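PDB 1JY5: CalsepRRP from Calystegia sepium, which is an RNase-related protein with the fold of RNA-cleaving T2 ribonucleases, but probably lacks ribonuclease activity itself. Local coordinates for residues E37-T41 and I132-L136; E4-F8 and C108-L113; N145-V151 and S200-I206. The contacts are given in a common frame with arbitrary orientation. Numbering follows the deposited sequence.

Contact 1: E37-T41 and I132-L136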
ATOM      1  N   GLU A  37     -15.458  -6.412  -2.334  1.00 39.86           N
ATOM      2  CA  GLU A  37     -15.786  -5.687  -1.110  1.00 37.36           C
ATOM      3  C   GLU A  37     -14.781  -4.565  -0.869  1.00 34.95           C
ATOM      4  O   GLU A  37     -13.622  -4.652  -1.271  1.00 33.55           O
ATOM      5  CB  GLU A  37     -15.786  -6.637   0.092  1.00 38.31           C
ATOM      6  CG  GLU A  37     -16.058  -5.946   1.424  1.00 40.84           C
ATOM      7  CD  GLU A  37     -15.872  -6.863   2.626  1.00 42.98           C
ATOM      8  OE1 GLU A  37     -16.046  -6.385   3.769  1.00 44.59           O
ATOM      9  OE2 GLU A  37     -15.553  -8.056   2.435  1.00 43.38           O
ATOM     10  N   THR A  38     -15.235  -3.511  -0.208  1.00 31.73           N
ATOM     11  CA  THR A  38     -14.378  -2.381   0.088  1.00 28.31           C
ATOM     12  C   THR A  38     -13.351  -2.790   1.139  1.00 26.08           C
ATOM     13  O   THR A  38     -13.669  -3.513   2.079  1.00 25.77           O
ATOM     14  CB  THR A  38     -15.217  -1.202   0.599  1.00 28.35           C
ATOM     15  OG1 THR A  38     -16.190  -0.854  -0.395  1.00 29.67           O
ATOM     16  CG2 THR A  38     -14.334   0.005   0.882  1.00 25.28           C
ATOM     17  N   GLY A  39     -12.112  -2.336   0.971  1.00 24.09           N
ATOM     18  CA  GLY A  39     -11.070  -2.681   1.923  1.00 18.85           C
ATOM     19  C   GLY A  39      -9.708  -2.199   1.470  1.00 18.26           C
ATOM     20  O   GLY A  39      -9.600  -1.464   0.489  1.00 16.55           O
ATOM     21  N   PHE A  40      -8.660  -2.609   2.177  1.00 16.59           N
ATOM     22  CA  PHE A  40      -7.309  -2.191   1.810  1.00 16.82           C
ATOM     23  C   PHE A  40      -6.700  -3.035   0.704  1.00 16.00           C
ATOM     24  O   PHE A  40      -6.823  -4.256   0.711  1.00 16.03           O
ATOM     25  CB  PHE A  40      -6.360  -2.261   3.018  1.00 16.90           C
ATOM     26  CG  PHE A  40      -6.548  -1.155   4.010  1.00 19.61           C
ATOM     27  CD1 PHE A  40      -7.181  -1.393   5.226  1.00 20.95           C
ATOM     28  CD2 PHE A  40      -6.092   0.128   3.727  1.00 18.51           C
ATOM     29  CE1 PHE A  40      -7.358  -0.367   6.152  1.00 18.16           C
ATOM     30  CE2 PHE A  40      -6.265   1.163   4.644  1.00 20.08           C
ATOM     31  CZ  PHE A  40      -6.900   0.913   5.860  1.00 20.17           C
ATOM     32  N   THR A  41      -6.056  -2.372  -0.253  1.00 16.25           N
ATOM     33  CA  THR A  41      -5.347  -3.062  -1.324  1.00 14.55           C
ATOM     34  C   THR A  41      -3.937  -2.482  -1.307  1.00 15.28           C
ATOM     35  O   THR A  41      -3.682  -1.457  -0.670  1.00 14.51           O
ATOM     36  CB  THR A  41      -5.970  -2.847  -2.741  1.00 15.82           C
ATOM     37  OG1 THR A  41      -6.039  -1.448  -3.037  1.00 14.75           O
ATOM     38  CG2 THR A  41      -7.353  -3.474  -2.823  1.00 15.76           C
ATOM     39  N   ILE A 132      -4.928  -5.913   7.441  1.00 17.65           N
ATOM     40  CA  ILE A 132      -5.343  -4.737   8.182  1.00 19.11           C
ATOM     41  C   ILE A 132      -6.855  -4.560   8.144  1.00 20.75           C
ATOM     42  O   ILE A 132      -7.452  -4.090   9.112  1.00 20.86           O
ATOM     43  CB  ILE A 132      -4.659  -3.482   7.627  1.00 19.83           C
ATOM     44  CG1 ILE A 132      -3.140  -3.703   7.599  1.00 17.72           C
ATOM     45  CG2 ILE A 132      -5.003  -2.274   8.483  1.00 20.34           C
ATOM     46  CD1 ILE A 132      -2.549  -4.105   8.958  1.00 20.09           C
ATOM     47  N   SER A 133      -7.476  -4.942   7.033  1.00 21.60           N
ATOM     48  CA  SER A 133      -8.925  -4.825   6.896  1.00 23.73           C
ATOM     49  C   SER A 133      -9.629  -5.692   7.939  1.00 23.73           C
ATOM     50  O   SER A 133     -10.653  -5.297   8.494  1.00 22.82           O
ATOM     51  CB  SER A 133      -9.361  -5.244   5.489  1.00 23.65           C
ATOM     52  OG  SER A 133      -8.790  -4.394   4.507  1.00 23.96           O
ATOM     53  N   GLU A 134      -9.065  -6.869   8.204  1.00 24.70           N
ATOM     54  CA  GLU A 134      -9.620  -7.803   9.181  1.00 26.71           C
ATOM     55  C   GLU A 134      -9.409  -7.291  10.603  1.00 25.91           C
ATOM     56  O   GLU A 134     -10.270  -7.454  11.468  1.00 26.34           O
ATOM     57  CB  GLU A 134      -8.966  -9.184   9.032  1.00 30.03           C
ATOM     58  CG  GLU A 134      -9.449 -10.218  10.051  1.00 37.50           C
ATOM     59  CD  GLU A 134      -8.723 -11.552   9.942  1.00 41.13           C
ATOM     60  OE1 GLU A 134      -8.753 -12.163   8.852  1.00 44.36           O
ATOM     61  OE2 GLU A 134      -8.125 -11.994  10.948  1.00 44.02           O
ATOM     62  N   ILE A 135      -8.257  -6.678  10.846  1.00 24.65           N
ATOM     63  CA  ILE A 135      -7.960  -6.144  12.167  1.00 24.63           C
ATOM     64  C   ILE A 135      -8.949  -5.037  12.522  1.00 25.04           C
ATOM     65  O   ILE A 135      -9.448  -4.971  13.646  1.00 24.61           O
ATOM     66  CB  ILE A 135      -6.526  -5.584  12.237  1.00 23.65           C
ATOM     67  CG1 ILE A 135      -5.521  -6.741  12.201  1.00 23.78           C
ATOM     68  CG2 ILE A 135      -6.349  -4.751  13.503  1.00 24.18           C
ATOM     69  CD1 ILE A 135      -4.068  -6.301  12.148  1.00 20.67           C
ATOM     70  N   LEU A 136      -9.237  -4.168  11.560  1.00 25.35           N
ATOM     71  CA  LEU A 136     -10.176  -3.082  11.803  1.00 27.40           C
ATOM     72  C   LEU A 136     -11.601  -3.606  11.977  1.00 27.68           C
ATOM     73  O   LEU A 136     -12.306  -3.195  12.897  1.00 27.03           O
ATOM     74  CB  LEU A 136     -10.135  -2.062  10.660  1.00 26.12           C
ATOM     75  CG  LEU A 136      -8.857  -1.230  10.523  1.00 25.55           C
ATOM     76  CD1 LEU A 136      -9.072  -0.173   9.451  1.00 24.04           C
ATOM     77  CD2 LEU A 136      -8.505  -0.572  11.855  1.00 24.60           C
TER
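One hydrogen bond joins the two segments: Phe40 N donates to Ser133 OG over 2.9 Å, nearly straight at 172°. The serine hydroxyl thus satisfies a backbone amide at the very start of strand 40-48. The neighbouring Gly39 eases the close approach, since its CA is 3.8 Å from Ser133 OG, and a side chain there would point at the helix and crowd that oxygen. The apolar part of the contact centres on the Phe40 ring. Its CE1 meets Leu136 CD1 at 3.7 Å, at the ring edge, and Ile132 CG2 at 3.8 Å, obliquely. Ile132 and Leu136, one helical turn apart, are tied by the bond Leu136 N to Ile132 O. Helix 132-137 in this way packs over the beginning of an edge strand of the central antiparallel sheet. Thr41 pairs by backbone with Thr13 of strand 7-14, and Gly39 with Ser15 just beyond its end; Phe40 meets Trp14 edge-to-face, and Leu136 extends the apolar packing to Ile154 and Ile158 of helix 151-162.

Contact 2: E4-F8 and C108-L113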
ATOM      1  N   GLU A   4      22.199   1.659   0.730  1.00 21.61           N
ATOM      2  CA  GLU A   4      21.171   0.622   0.793  1.00 19.80           C
ATOM      3  C   GLU A   4      20.050   1.180   1.664  1.00 18.15           C
ATOM      4  O   GLU A   4      20.310   1.915   2.620  1.00 17.98           O
ATOM      5  CB  GLU A   4      21.720  -0.662   1.424  1.00 20.04           C
ATOM      6  CG  GLU A   4      20.826  -1.890   1.218  1.00 21.75           C
ATOM      7  CD  GLU A   4      21.255  -3.091   2.050  1.00 24.69           C
ATOM      8  OE1 GLU A   4      22.387  -3.079   2.579  1.00 23.66           O
ATOM      9  OE2 GLU A   4      20.463  -4.056   2.172  1.00 23.84           O
ATOM     10  N   PHE A   5      18.812   0.842   1.329  1.00 14.87           N
ATOM     11  CA  PHE A   5      17.661   1.322   2.089  1.00 14.83           C
ATOM     12  C   PHE A   5      17.707   0.808   3.527  1.00 13.85           C
ATOM     13  O   PHE A   5      18.348  -0.202   3.820  1.00 14.86           O
ATOM     14  CB  PHE A   5      16.358   0.898   1.401  1.00 11.90           C
ATOM     15  CG  PHE A   5      16.071  -0.575   1.477  1.00 14.77           C
ATOM     16  CD1 PHE A   5      15.169  -1.074   2.411  1.00 12.26           C
ATOM     17  CD2 PHE A   5      16.678  -1.461   0.594  1.00 13.13           C
ATOM     18  CE1 PHE A   5      14.873  -2.439   2.464  1.00 13.69           C
ATOM     19  CE2 PHE A   5      16.390  -2.826   0.638  1.00 15.46           C
ATOM     20  CZ  PHE A   5      15.486  -3.315   1.575  1.00 14.60           C
ATOM     21  N   ASP A   6      17.017   1.504   4.422  1.00 13.35           N
ATOM     22  CA  ASP A   6      17.019   1.138   5.837  1.00 14.50           C
ATOM     23  C   ASP A   6      15.887   0.210   6.255  1.00 14.42           C
ATOM     24  O   ASP A   6      16.105  -0.753   6.989  1.00 12.67           O
ATOM     25  CB  ASP A   6      16.976   2.410   6.685  1.00 14.29           C
ATOM     26  CG  ASP A   6      18.203   3.270   6.497  1.00 17.00           C
ATOM     27  OD1 ASP A   6      18.058   4.509   6.414  1.00 18.22           O
ATOM     28  OD2 ASP A   6      19.318   2.705   6.445  1.00 17.92           O
ATOM     29  N   TYR A   7      14.678   0.501   5.791  1.00 12.94           N
ATOM     30  CA  TYR A   7      13.533  -0.316   6.151  1.00 13.47           C
ATOM     31  C   TYR A   7      12.496  -0.311   5.038  1.00 14.77           C
ATOM     32  O   TYR A   7      12.583   0.468   4.086  1.00 13.68           O
ATOM     33  CB  TYR A   7      12.908   0.212   7.450  1.00 12.70           C
ATOM     34  CG  TYR A   7      12.261   1.572   7.289  1.00 13.76           C
ATOM     35  CD1 TYR A   7      10.914   1.688   6.928  1.00 15.20           C
ATOM     36  CD2 TYR A   7      13.013   2.743   7.418  1.00 12.48           C
ATOM     37  CE1 TYR A   7      10.334   2.937   6.690  1.00 12.87           C
ATOM     38  CE2 TYR A   7      12.443   3.998   7.182  1.00 13.32           C
ATOM     39  CZ  TYR A   7      11.110   4.086   6.814  1.00 14.29           C
ATOM     40  OH  TYR A   7      10.565   5.317   6.529  1.00 16.08           O
ATOM     41  N   PHE A   8      11.513  -1.192   5.178  1.00 13.40           N
ATOM     42  CA  PHE A   8      10.430  -1.338   4.220  1.00 12.92           C
ATOM     43  C   PHE A   8       9.146  -0.678   4.723  1.00 14.62           C
ATOM     44  O   PHE A   8       8.789  -0.808   5.899  1.00 12.39           O
ATOM     45  CB  PHE A   8      10.110  -2.823   4.004  1.00 15.38           C
ATOM     46  CG  PHE A   8      11.005  -3.523   3.025  1.00 14.30           C
ATOM     47  CD1 PHE A   8      11.739  -4.643   3.412  1.00 15.85           C
ATOM     48  CD2 PHE A   8      11.039  -3.126   1.694  1.00 13.58           C
ATOM     49  CE1 PHE A   8      12.484  -5.364   2.480  1.00 13.95           C
ATOM     50  CE2 PHE A   8      11.778  -3.839   0.755  1.00 14.04           C
ATOM     51  CZ  PHE A   8      12.501  -4.959   1.147  1.00 13.00           C
ATOM     52  N   CYS A 108      14.717  -0.699  -6.193  1.00 13.96           N
ATOM     53  CA  CYS A 108      15.518  -0.296  -5.043  1.00 13.31           C
ATOM     54  C   CYS A 108      15.495  -1.290  -3.866  1.00 14.87           C
ATOM     55  O   CYS A 108      16.121  -1.044  -2.833  1.00 13.59           O
ATOM     56  CB  CYS A 108      15.064   1.084  -4.560  1.00 13.64           C
ATOM     57  SG  CYS A 108      15.130   2.434  -5.798  1.00 16.12           S
ATOM     58  N   SER A 109      14.775  -2.403  -4.011  1.00 14.47           N
ATOM     59  CA  SER A 109      14.700  -3.401  -2.938  1.00 16.17           C
ATOM     60  C   SER A 109      15.858  -4.404  -2.954  1.00 16.79           C
ATOM     61  O   SER A 109      15.976  -5.250  -2.058  1.00 16.23           O
ATOM     62  CB  SER A 109      13.368  -4.166  -2.981  1.00 13.76           C
ATOM     63  OG  SER A 109      13.201  -4.878  -4.193  1.00 16.52           O
ATOM     64  N   SER A 110      16.701  -4.333  -3.978  1.00 16.93           N
ATOM     65  CA  SER A 110      17.853  -5.226  -4.047  1.00 16.34           C
ATOM     66  C   SER A 110      18.908  -4.652  -3.099  1.00 18.08           C
ATOM     67  O   SER A 110      18.943  -3.446  -2.864  1.00 18.28           O
ATOM     68  CB  SER A 110      18.403  -5.295  -5.478  1.00 16.64           C
ATOM     69  OG  SER A 110      18.763  -4.015  -5.968  1.00 16.59           O
ATOM     70  N   PRO A 111      19.787  -5.504  -2.543  1.00 19.04           N
ATOM     71  CA  PRO A 111      19.875  -6.950  -2.750  1.00 17.72           C
ATOM     72  C   PRO A 111      18.934  -7.793  -1.884  1.00 16.92           C
ATOM     73  O   PRO A 111      18.900  -9.013  -2.029  1.00 17.49           O
ATOM     74  CB  PRO A 111      21.331  -7.238  -2.424  1.00 18.62           C
ATOM     75  CG  PRO A 111      21.529  -6.368  -1.220  1.00 19.11           C
ATOM     76  CD  PRO A 111      20.865  -5.053  -1.641  1.00 20.51           C
ATOM     77  N   VAL A 112      18.178  -7.164  -0.986  1.00 15.23           N
ATOM     78  CA  VAL A 112      17.272  -7.920  -0.118  1.00 13.83           C
ATOM     79  C   VAL A 112      16.304  -8.762  -0.946  1.00 15.60           C
ATOM     80  O   VAL A 112      16.119  -9.949  -0.680  1.00 15.40           O
ATOM     81  CB  VAL A 112      16.474  -6.986   0.821  1.00 15.85           C
ATOM     82  CG1 VAL A 112      15.506  -7.797   1.664  1.00 12.16           C
ATOM     83  CG2 VAL A 112      17.431  -6.222   1.721  1.00 15.39           C
ATOM     84  N   LEU A 113      15.677  -8.134  -1.936  1.00 15.10           N
ATOM     85  CA  LEU A 113      14.766  -8.824  -2.840  1.00 15.67           C
ATOM     86  C   LEU A 113      15.526  -8.710  -4.162  1.00 16.65           C
ATOM     87  O   LEU A 113      15.765  -7.605  -4.653  1.00 16.34           O
ATOM     88  CB  LEU A 113      13.407  -8.111  -2.884  1.00 13.50           C
ATOM     89  CG  LEU A 113      12.790  -7.976  -1.483  1.00 13.04           C
ATOM     90  CD1 LEU A 113      11.402  -7.328  -1.557  1.00 10.87           C
ATOM     91  CD2 LEU A 113      12.685  -9.353  -0.839  1.00 13.17           C
TER
HETATM   92  O   HOH W   1      18.329   0.384  -1.710  1.00 18.70           O
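Loop 108-113 begins at the end of the sequence that appears to match the second conserved active-site motif of RNase T2 enzymes; here it packs against the chain entering strand 7-14. Two phenylalanines supply most of the surface that segment 4-8 contributes. Phe5 lies against the loop backbone, CD2 at 3.5 Å from Cys108 O and CE2 at 3.6 Å from Ser109 O, while its CZ meets Val112 CG2 at 3.5 Å. Phe8 turns its CZ to Leu113 CD1 (3.8 Å) and its CE1 to Val112 CG1 (4.0 Å). No direct hydrogen bond crosses; instead a water accepts from Phe5 N (3.1 Å) and donates to Cys108 O (2.9 Å). The peptide before Pro111 is cis, Leu113 N hydrogen-bonds to Ser109 O at 2.9 Å, and Cys108 is disulfide-bonded to Cys58. Beside the contact, Asp6 and Tyr7 both face Asp48 in a classic beta bulge, an irregularity of antiparallel sheets, here in the central sheet of this T2-type alpha+beta fold.

Contact 3: N145-V151 and S200-I206. Unlike the reference sequence in segment 145-151: Val151 (reference Leu).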
ATOM      1  N   ASN A 145     -20.769   4.645   4.852  1.00 27.93           N
ATOM      2  CA  ASN A 145     -20.897   5.974   4.265  1.00 27.90           C
ATOM      3  C   ASN A 145     -21.580   6.920   5.248  1.00 27.25           C
ATOM      4  O   ASN A 145     -21.930   8.045   4.898  1.00 28.62           O
ATOM      5  CB  ASN A 145     -21.693   5.914   2.960  1.00 28.80           C
ATOM      6  CG  ASN A 145     -21.058   4.991   1.938  1.00 32.06           C
ATOM      7  OD1 ASN A 145     -19.833   4.957   1.793  1.00 29.41           O
ATOM      8  ND2 ASN A 145     -21.885   4.243   1.218  1.00 31.20           N
ATOM      9  N   THR A 146     -21.757   6.457   6.482  1.00 25.75           N
ATOM     10  CA  THR A 146     -22.397   7.264   7.514  1.00 26.32           C
ATOM     11  C   THR A 146     -21.592   7.304   8.804  1.00 26.18           C
ATOM     12  O   THR A 146     -21.683   8.260   9.572  1.00 26.98           O
ATOM     13  CB  THR A 146     -23.788   6.718   7.879  1.00 25.44           C
ATOM     14  OG1 THR A 146     -23.646   5.395   8.409  1.00 24.29           O
ATOM     15  CG2 THR A 146     -24.693   6.687   6.663  1.00 26.10           C
ATOM     16  N   ALA A 147     -20.809   6.265   9.049  1.00 25.80           N
ATOM     17  CA  ALA A 147     -20.032   6.201  10.276  1.00 27.69           C
ATOM     18  C   ALA A 147     -18.794   7.088  10.281  1.00 28.73           C
ATOM     19  O   ALA A 147     -18.130   7.274   9.260  1.00 29.98           O
ATOM     20  CB  ALA A 147     -19.638   4.756  10.559  1.00 26.81           C
ATOM     21  N   GLU A 148     -18.513   7.655  11.447  1.00 28.61           N
ATOM     22  CA  GLU A 148     -17.339   8.489  11.648  1.00 29.28           C
ATOM     23  C   GLU A 148     -16.629   7.886  12.852  1.00 27.54           C
ATOM     24  O   GLU A 148     -17.223   7.749  13.921  1.00 26.60           O
ATOM     25  CB  GLU A 148     -17.728   9.941  11.937  1.00 32.83           C
ATOM     26  CG  GLU A 148     -17.871  10.812  10.694  1.00 35.61           C
ATOM     27  CD  GLU A 148     -18.129  12.270  11.032  1.00 40.22           C
ATOM     28  OE1 GLU A 148     -17.376  12.838  11.854  1.00 42.35           O
ATOM     29  OE2 GLU A 148     -19.083  12.858  10.477  1.00 43.00           O
ATOM     30  N   TYR A 149     -15.368   7.509  12.673  1.00 24.00           N
ATOM     31  CA  TYR A 149     -14.610   6.898  13.755  1.00 22.46           C
ATOM     32  C   TYR A 149     -13.452   7.776  14.201  1.00 21.75           C
ATOM     33  O   TYR A 149     -12.959   8.606  13.440  1.00 21.23           O
ATOM     34  CB  TYR A 149     -14.048   5.542  13.322  1.00 23.17           C
ATOM     35  CG  TYR A 149     -15.003   4.647  12.566  1.00 22.66           C
ATOM     36  CD1 TYR A 149     -14.992   4.604  11.170  1.00 22.50           C
ATOM     37  CD2 TYR A 149     -15.874   3.796  13.242  1.00 21.63           C
ATOM     38  CE1 TYR A 149     -15.818   3.728  10.467  1.00 22.27           C
ATOM     39  CE2 TYR A 149     -16.703   2.916  12.551  1.00 23.59           C
ATOM     40  CZ  TYR A 149     -16.669   2.884  11.167  1.00 21.96           C
ATOM     41  OH  TYR A 149     -17.465   1.989  10.488  1.00 24.39           O
ATOM     42  N   LYS A 150     -13.022   7.594  15.442  1.00 23.79           N
ATOM     43  CA  LYS A 150     -11.896   8.359  15.957  1.00 27.51           C
ATOM     44  C   LYS A 150     -10.616   7.729  15.417  1.00 26.23           C
ATOM     45  O   LYS A 150     -10.455   6.509  15.468  1.00 27.32           O
ATOM     46  CB  LYS A 150     -11.883   8.319  17.483  1.00 28.98           C
ATOM     47  CG  LYS A 150     -13.108   8.947  18.118  1.00 33.44           C
ATOM     48  CD  LYS A 150     -13.046   8.837  19.622  1.00 36.15           C
ATOM     49  CE  LYS A 150     -14.253   9.493  20.260  1.00 41.16           C
ATOM     50  NZ  LYS A 150     -14.182   9.435  21.747  1.00 43.05           N
ATOM     51  N   VAL A 151      -9.720   8.558  14.892  1.00 27.79           N
ATOM     52  CA  VAL A 151      -8.451   8.074  14.353  1.00 29.13           C
ATOM     53  C   VAL A 151      -7.672   7.325  15.424  1.00 28.51           C
ATOM     54  O   VAL A 151      -7.092   6.272  15.156  1.00 28.67           O
ATOM     55  CB  VAL A 151      -7.560   9.234  13.850  1.00 30.18           C
ATOM     56  CG1 VAL A 151      -6.288   8.679  13.211  1.00 33.50           C
ATOM     57  CG2 VAL A 151      -8.318  10.064  12.851  1.00 33.05           C
ATOM     58  N   SER A 200      -9.459  14.513  13.566  1.00 27.56           N
ATOM     59  CA  SER A 200      -9.745  13.719  14.754  1.00 29.02           C
ATOM     60  C   SER A 200     -10.764  12.624  14.442  1.00 28.09           C
ATOM     61  O   SER A 200     -10.701  11.528  14.999  1.00 27.72           O
ATOM     62  CB  SER A 200     -10.290  14.611  15.868  1.00 31.45           C
ATOM     63  OG  SER A 200     -10.485  13.861  17.054  1.00 35.61           O
ATOM     64  N   LEU A 201     -11.710  12.933  13.558  1.00 27.09           N
ATOM     65  CA  LEU A 201     -12.735  11.972  13.165  1.00 26.73           C
ATOM     66  C   LEU A 201     -12.563  11.640  11.689  1.00 25.52           C
ATOM     67  O   LEU A 201     -12.436  12.535  10.855  1.00 23.99           O
ATOM     68  CB  LEU A 201     -14.137  12.541  13.412  1.00 27.90           C
ATOM     69  CG  LEU A 201     -14.536  12.778  14.872  1.00 29.94           C
ATOM     70  CD1 LEU A 201     -15.944  13.360  14.921  1.00 31.29           C
ATOM     71  CD2 LEU A 201     -14.476  11.472  15.652  1.00 29.14           C
ATOM     72  N   VAL A 202     -12.557  10.351  11.370  1.00 24.76           N
ATOM     73  CA  VAL A 202     -12.372   9.914   9.995  1.00 24.11           C
ATOM     74  C   VAL A 202     -13.386   8.858   9.596  1.00 24.70           C
ATOM     75  O   VAL A 202     -14.081   8.302  10.445  1.00 25.07           O
ATOM     76  CB  VAL A 202     -10.955   9.341   9.792  1.00 23.07           C
ATOM     77  CG1 VAL A 202      -9.922  10.420  10.070  1.00 23.03           C
ATOM     78  CG2 VAL A 202     -10.742   8.147  10.709  1.00 22.09           C
ATOM     79  N   SER A 203     -13.464   8.576   8.299  1.00 24.42           N
ATOM     80  CA  SER A 203     -14.408   7.581   7.806  1.00 25.12           C
ATOM     81  C   SER A 203     -13.754   6.528   6.926  1.00 23.30           C
ATOM     82  O   SER A 203     -12.649   6.718   6.425  1.00 23.02           O
ATOM     83  CB  SER A 203     -15.520   8.272   7.014  1.00 25.06           C
ATOM     84  OG  SER A 203     -14.983   8.959   5.897  1.00 26.12           O
ATOM     85  N   LEU A 204     -14.449   5.410   6.754  1.00 23.24           N
ATOM     86  CA  LEU A 204     -13.974   4.321   5.908  1.00 23.59           C
ATOM     87  C   LEU A 204     -15.069   4.079   4.873  1.00 22.90           C
ATOM     88  O   LEU A 204     -15.749   3.055   4.894  1.00 22.70           O
ATOM     89  CB  LEU A 204     -13.730   3.063   6.743  1.00 21.81           C
ATOM     90  CG  LEU A 204     -12.629   3.172   7.807  1.00 23.68           C
ATOM     91  CD1 LEU A 204     -12.704   1.986   8.764  1.00 22.36           C
ATOM     92  CD2 LEU A 204     -11.262   3.234   7.125  1.00 22.32           C
ATOM     93  N   PRO A 205     -15.244   5.031   3.943  1.00 25.22           N
ATOM     94  CA  PRO A 205     -16.255   4.962   2.883  1.00 26.38           C
ATOM     95  C   PRO A 205     -16.241   3.692   2.047  1.00 29.21           C
ATOM     96  O   PRO A 205     -15.206   3.040   1.888  1.00 27.95           O
ATOM     97  CB  PRO A 205     -15.964   6.209   2.048  1.00 26.24           C
ATOM     98  CG  PRO A 205     -14.482   6.391   2.225  1.00 25.34           C
ATOM     99  CD  PRO A 205     -14.326   6.158   3.707  1.00 25.58           C
ATOM    100  N   ILE A 206     -17.412   3.352   1.514  1.00 31.35           N
ATOM    101  CA  ILE A 206     -17.595   2.174   0.674  1.00 35.19           C
ATOM    102  C   ILE A 206     -17.437   2.614  -0.780  1.00 37.80           C
ATOM    103  O   ILE A 206     -17.655   3.784  -1.105  1.00 38.13           O
ATOM    104  CB  ILE A 206     -19.011   1.574   0.883  1.00 35.45           C
ATOM    105  CG1 ILE A 206     -19.219   1.255   2.367  1.00 34.88           C
ATOM    106  CG2 ILE A 206     -19.187   0.314   0.044  1.00 35.60           C
ATOM    107  CD1 ILE A 206     -20.637   0.840   2.721  1.00 36.09           C
TER
HETATM  108  O   HOH W   2     -18.971   6.685   0.216  1.00 40.02           O
HETATM  109  O   HOH W   3     -17.058   5.422   7.703  1.00 20.55           O
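Segments 145-151 and 200-206 run antiparallel, their end-to-end directions 145° apart, and form a small two-stranded antiparallel sheet from strands 149-150 and 201-202. Tyr149 and Val202 make a hydrogen-bonded pair, with Tyr149 N to Val202 O and Val202 N to Tyr149 O both at 2.7 Å. Lys150 and Leu201 follow as a non-hydrogen-bonded pair, their CA atoms 4.6 Å apart. The pairing runs one bond further, Val151 N to Ser200 O at 3.1 Å, just where Lys150 takes the N-cap position of helix 151-162. Beyond Glu148 the backbones bow apart, a water bridging the gap by donating to Ala147 O (2.6 Å) and accepting from Leu204 N (2.8 Å), and they meet again at Asn145 and Pro205.

Of the two bridge pairs, Lys150 and Leu201 share the exposed face, where Lys150 CG lies 3.8 Å from Leu201 CD2; Tyr149 and Val202 share the other. Glu148 OE1 comes within 3.4 Å of Leu201 CD1. Leu204 CD1 meets the Tyr149 ring at CE1, 4.0 Å away, and Val151 CG2, at the start of the helix, approaches Val202 CG1 to a tight 3.2 Å. Tyr149 OH reaches beyond both segments to Leu142 O, and Val202 and Leu204 rest on Val175 of strand 174-182, so the small sheet lies against the central one. Past the strands, the tip of Asn145 bends back to the other segment: its OD1 accepts from Ile206 N at 2.9 Å and 171°, and takes a second hydrogen bond from a water 2.5 Å away from OD1.

Contacts 1 and 3 adjoin on one side of the molecule, their centres 14 Å apart. Thr38 OG1 lies 3.2 Å from Ile206 CG2, and Leu136 CD1 lies 4.3 Å from Leu204 CD1, so segment 200-206 packs against both halves of contact 1. Contact 2 lies across the chain's centre, 26 Å from contact 1 and 35 Å from contact 3 between centres. What joins contacts 1 and 2 is the central sheet, through neighbouring strands 7-14 and 40-48. Strand 40-48 and the sequence before loop 108-113 match active-site motifs of T2 enzymes, but with lysine for the expected histidine in the strand, so contacts 1 and 2 probably flank a non-working counterpart of that site; contact 3 is peripheral.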